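Long-range contact in Polyphosphate:AMP phosphotransferase (Meiothermus ruber H328, PDB 5O6M), which uses inorganic polyphosphate as phosphate donor to convert AMP to ADP and ADP to ATP, and also accepts other nucleoside mono- and diphosphates: residues 42-53 against 244-255. The protein carries 1 engineered substitution. Numbering follows the deposited sequence.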
# COMPACT_ATOMS: atom_id res chain seq x y z
N ARG D 42 15.59 -4.24 -29.86
CA ARG D 42 15.76 -5.49 -29.12
C ARG D 42 15.24 -5.35 -27.70
O ARG D 42 14.58 -6.26 -27.18
CB ARG D 42 17.23 -5.92 -29.11
CG ARG D 42 17.80 -6.30 -30.47
CD ARG D 42 19.01 -7.20 -30.27
NE ARG D 42 20.19 -6.46 -29.84
CZ ARG D 42 21.14 -6.97 -29.07
NH1 ARG D 42 22.18 -6.22 -28.72
NH2 ARG D 42 21.05 -8.22 -28.64
N LEU D 43 15.52 -4.22 -27.05
CA LEU D 43 15.00 -3.97 -25.72
C LEU D 43 13.48 -4.10 -25.70
O LEU D 43 12.92 -4.80 -24.84
CB LEU D 43 15.43 -2.58 -25.24
CG LEU D 43 14.87 -2.11 -23.90
CD1 LEU D 43 15.28 -3.06 -22.80
CD2 LEU D 43 15.37 -0.70 -23.60
N GLU D 44 12.80 -3.45 -26.64
CA GLU D 44 11.35 -3.57 -26.73
C GLU D 44 10.93 -5.03 -26.82
O GLU D 44 10.05 -5.48 -26.08
CB GLU D 44 10.82 -2.79 -27.94
CG GLU D 44 10.94 -1.27 -27.84
CD GLU D 44 10.49 -0.56 -29.11
OE1 GLU D 44 10.69 0.67 -29.20
OE2 GLU D 44 9.93 -1.23 -30.01
N LYS D 45 11.58 -5.78 -27.71
CA LYS D 45 11.17 -7.17 -27.93
C LYS D 45 11.52 -8.05 -26.74
O LYS D 45 10.76 -8.97 -26.41
CB LYS D 45 11.83 -7.70 -29.21
CG LYS D 45 11.10 -8.85 -29.87
CD LYS D 45 11.18 -10.12 -29.04
CE LYS D 45 10.71 -11.33 -29.83
NZ LYS D 45 10.87 -12.59 -29.06
N LEU D 46 12.65 -7.78 -26.07
CA LEU D 46 13.01 -8.57 -24.90
C LEU D 46 12.06 -8.30 -23.73
O LEU D 46 11.74 -9.21 -22.96
CB LEU D 46 14.46 -8.29 -24.50
CG LEU D 46 15.55 -8.91 -25.37
CD1 LEU D 46 16.82 -8.10 -25.30
CD2 LEU D 46 15.81 -10.35 -24.95
N GLN D 47 11.61 -7.05 -23.59
CA GLN D 47 10.66 -6.72 -22.53
C GLN D 47 9.36 -7.51 -22.70
O GLN D 47 8.81 -8.01 -21.72
CB GLN D 47 10.40 -5.22 -22.53
CG GLN D 47 9.49 -4.74 -21.41
CD GLN D 47 8.02 -4.95 -21.73
OE1 GLN D 47 7.22 -5.25 -20.84
NE2 GLN D 47 7.66 -4.80 -23.00
N GLU D 48 8.87 -7.62 -23.94
CA GLU D 48 7.64 -8.37 -24.17
C GLU D 48 7.80 -9.83 -23.77
O GLU D 48 6.85 -10.45 -23.26
CB GLU D 48 7.21 -8.26 -25.63
CG GLU D 48 6.99 -6.83 -26.12
CD GLU D 48 5.63 -6.29 -25.74
OE1 GLU D 48 5.33 -5.12 -26.07
OE2 GLU D 48 4.85 -7.02 -25.10
N LEU D 49 8.98 -10.40 -23.99
CA LEU D 49 9.25 -11.76 -23.51
C LEU D 49 9.21 -11.81 -21.98
O LEU D 49 8.52 -12.66 -21.40
CB LEU D 49 10.60 -12.25 -24.04
CG LEU D 49 10.53 -13.30 -25.15
CD1 LEU D 49 11.93 -13.66 -25.63
CD2 LEU D 49 9.78 -14.55 -24.68
N LEU D 50 9.96 -10.92 -21.32
CA LEU D 50 9.95 -10.86 -19.86
C LEU D 50 8.52 -10.84 -19.33
O LEU D 50 8.14 -11.68 -18.51
CB LEU D 50 10.71 -9.61 -19.40
CG LEU D 50 10.77 -9.30 -17.90
CD1 LEU D 50 11.66 -10.30 -17.18
CD2 LEU D 50 11.22 -7.87 -17.65
N TYR D 51 7.72 -9.88 -19.79
CA TYR D 51 6.34 -9.76 -19.34
C TYR D 51 5.55 -11.04 -19.62
O TYR D 51 4.82 -11.53 -18.75
CB TYR D 51 5.68 -8.56 -20.03
CG TYR D 51 4.29 -8.24 -19.53
CD1 TYR D 51 4.09 -7.61 -18.31
CD2 TYR D 51 3.17 -8.56 -20.29
CE1 TYR D 51 2.82 -7.31 -17.86
CE2 TYR D 51 1.89 -8.26 -19.85
CZ TYR D 51 1.73 -7.64 -18.63
OH TYR D 51 0.46 -7.34 -18.18
N ALA D 52 5.70 -11.60 -20.82
CA ALA D 52 4.92 -12.77 -21.21
C ALA D 52 5.35 -14.01 -20.43
O ALA D 52 4.50 -14.79 -19.98
CB ALA D 52 5.04 -13.01 -22.71
N GLU D 53 6.66 -14.22 -20.27
CA GLU D 53 7.13 -15.37 -19.49
C GLU D 53 6.69 -15.27 -18.04
O GLU D 53 6.34 -16.28 -17.42
CB GLU D 53 8.65 -15.47 -19.59
CG GLU D 53 9.23 -16.74 -18.98
CD GLU D 53 10.75 -16.74 -18.97
OE1 GLU D 53 11.34 -15.69 -18.63
OE2 GLU D 53 11.35 -17.78 -19.31
N VAL D 244 20.46 -4.65 -22.44
CA VAL D 244 19.98 -5.62 -23.42
C VAL D 244 20.68 -6.96 -23.24
O VAL D 244 20.03 -8.02 -23.20
CB VAL D 244 20.15 -5.08 -24.85
CG1 VAL D 244 20.08 -6.22 -25.85
CG2 VAL D 244 19.09 -4.03 -25.15
N GLU D 245 22.01 -6.95 -23.15
CA GLU D 245 22.75 -8.20 -23.03
C GLU D 245 22.33 -8.97 -21.78
O GLU D 245 22.06 -10.18 -21.84
CB GLU D 245 24.26 -7.94 -23.01
CG GLU D 245 25.09 -9.18 -22.72
CD GLU D 245 26.55 -9.02 -23.09
OE1 GLU D 245 26.84 -8.25 -24.04
OE2 GLU D 245 27.40 -9.67 -22.45
N THR D 246 22.26 -8.28 -20.64
CA THR D 246 21.75 -8.90 -19.42
C THR D 246 20.40 -9.57 -19.66
O THR D 246 20.16 -10.69 -19.21
CB THR D 246 21.65 -7.87 -18.30
OG1 THR D 246 22.93 -7.24 -18.12
CG2 THR D 246 21.23 -8.53 -16.99
N LEU D 247 19.49 -8.87 -20.36
CA LEU D 247 18.19 -9.46 -20.66
C LEU D 247 18.33 -10.67 -21.58
O LEU D 247 17.63 -11.67 -21.40
CB LEU D 247 17.27 -8.40 -21.28
CG LEU D 247 16.84 -7.30 -20.30
CD1 LEU D 247 16.01 -6.24 -20.99
CD2 LEU D 247 16.07 -7.90 -19.14
N GLU D 248 19.22 -10.59 -22.57
CA GLU D 248 19.47 -11.75 -23.43
C GLU D 248 19.94 -12.95 -22.62
O GLU D 248 19.55 -14.09 -22.90
CB GLU D 248 20.50 -11.41 -24.51
CG GLU D 248 20.09 -10.31 -25.47
CD GLU D 248 19.60 -10.86 -26.80
OE1 GLU D 248 19.11 -12.02 -26.82
OE2 GLU D 248 19.70 -10.14 -27.82
N GLY D 249 20.79 -12.71 -21.62
CA GLY D 249 21.30 -13.79 -20.80
C GLY D 249 20.25 -14.55 -20.04
O GLY D 249 20.51 -15.68 -19.60
N LEU D 250 19.05 -13.99 -19.88
CA LEU D 250 18.02 -14.69 -19.12
C LEU D 250 17.39 -15.83 -19.90
O LEU D 250 16.75 -16.70 -19.28
CB LEU D 250 16.94 -13.71 -18.66
CG LEU D 250 17.35 -12.59 -17.70
CD1 LEU D 250 16.18 -11.65 -17.44
CD2 LEU D 250 17.90 -13.16 -16.39
N ALA D 251 17.55 -15.86 -21.22
CA ALA D 251 17.05 -16.96 -22.04
C ALA D 251 15.54 -17.16 -21.84
O ALA D 251 15.06 -18.27 -21.59
CB ALA D 251 17.82 -18.25 -21.75
N MET D 252 14.80 -16.07 -21.95
CA MET D 252 13.37 -16.09 -21.67
C MET D 252 12.60 -16.77 -22.80
O MET D 252 12.97 -16.69 -23.97
CB MET D 252 12.87 -14.67 -21.43
CG MET D 252 13.58 -14.00 -20.25
SD MET D 252 13.11 -12.30 -19.87
CE MET D 252 13.93 -11.41 -21.19
N GLN D 253 11.52 -17.45 -22.42
CA GLN D 253 10.72 -18.24 -23.35
C GLN D 253 9.26 -17.82 -23.27
O GLN D 253 8.75 -17.58 -22.18
CB GLN D 253 10.79 -19.73 -23.01
CG GLN D 253 12.18 -20.30 -22.81
CD GLN D 253 12.95 -20.43 -24.10
OE1 GLN D 253 12.37 -20.55 -25.17
NE2 GLN D 253 14.28 -20.43 -24.00
N TYR D 254 8.60 -17.75 -24.42
CA TYR D 254 7.15 -17.60 -24.38
C TYR D 254 6.54 -18.85 -23.75
O TYR D 254 7.01 -19.97 -24.00
CB TYR D 254 6.59 -17.38 -25.79
CG TYR D 254 6.82 -15.99 -26.32
CD1 TYR D 254 7.74 -15.76 -27.33
CD2 TYR D 254 6.14 -14.90 -25.80
CE1 TYR D 254 7.96 -14.48 -27.82
CE2 TYR D 254 6.35 -13.63 -26.28
CZ TYR D 254 7.26 -13.42 -27.28
OH TYR D 254 7.47 -12.14 -27.75
N PRO D 255 5.51 -18.71 -22.93
CA PRO D 255 4.91 -19.88 -22.28
C PRO D 255 4.27 -20.82 -23.29
O PRO D 255 4.12 -20.51 -24.48
CB PRO D 255 3.85 -19.27 -21.34
CG PRO D 255 4.28 -17.85 -21.16
CD PRO D 255 4.91 -17.45 -22.45
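Leu49 sets its CD2 methyl over the face of the Tyr254 ring, a CH-pi contact with CD2 3.5 Å from the ring centroid and 8° off the normal. Ala52 CB meets the same ring obliquely, and Pro255 CG lies 3.3 Å from Ala52 O. Two residues before Tyr254, Met252 points its side chain at helix 29-53: extended as far as SD, then bent, it lays SD 3.6 Å from Leu50 CB and CE beside Leu46 O. Gln253 N donates to Glu53 OE2 at 3.1 Å, coming from above the carboxylate plane, while Glu53 OE1 is hydrogen-bonded to His56 ND1; both carboxylate oxygens are thus engaged. Where helix segments 42-53 and 244-249 run side by side, 35° apart, Leu46 CD1 fits against Val244 CG1 and Leu247 CB, and Leu43 CD1 meets Leu247 CD1. Toward the Arg42 end, Val244 CG1 lies over the centre of one face of the Arg42 guanidinium, whose edge forms a salt bridge to Glu248, though its NH2 to OE2 length is doubtfully short. Ala251, with positive phi, ends the helical run, and residues 252-255 continue along helix 29-53 in the same N-to-C sense. Trp190 of a second subunit meets the Tyr254 ring, planes about 25° apart, and also packs on Ala52 and Pro255. An alanine in place of Tyr254 would probably leave Leu49 CD2 without its aromatic face and Trp190 of the second subunit without its ring partner. The contact thus joins the last helix of the P-loop-type kinase fold to helix 29-53 through an apolar seam, with Glu53 holding the Gln253 backbone N and an ion pair at the Arg42 end, and its tail continues into the subunit interface.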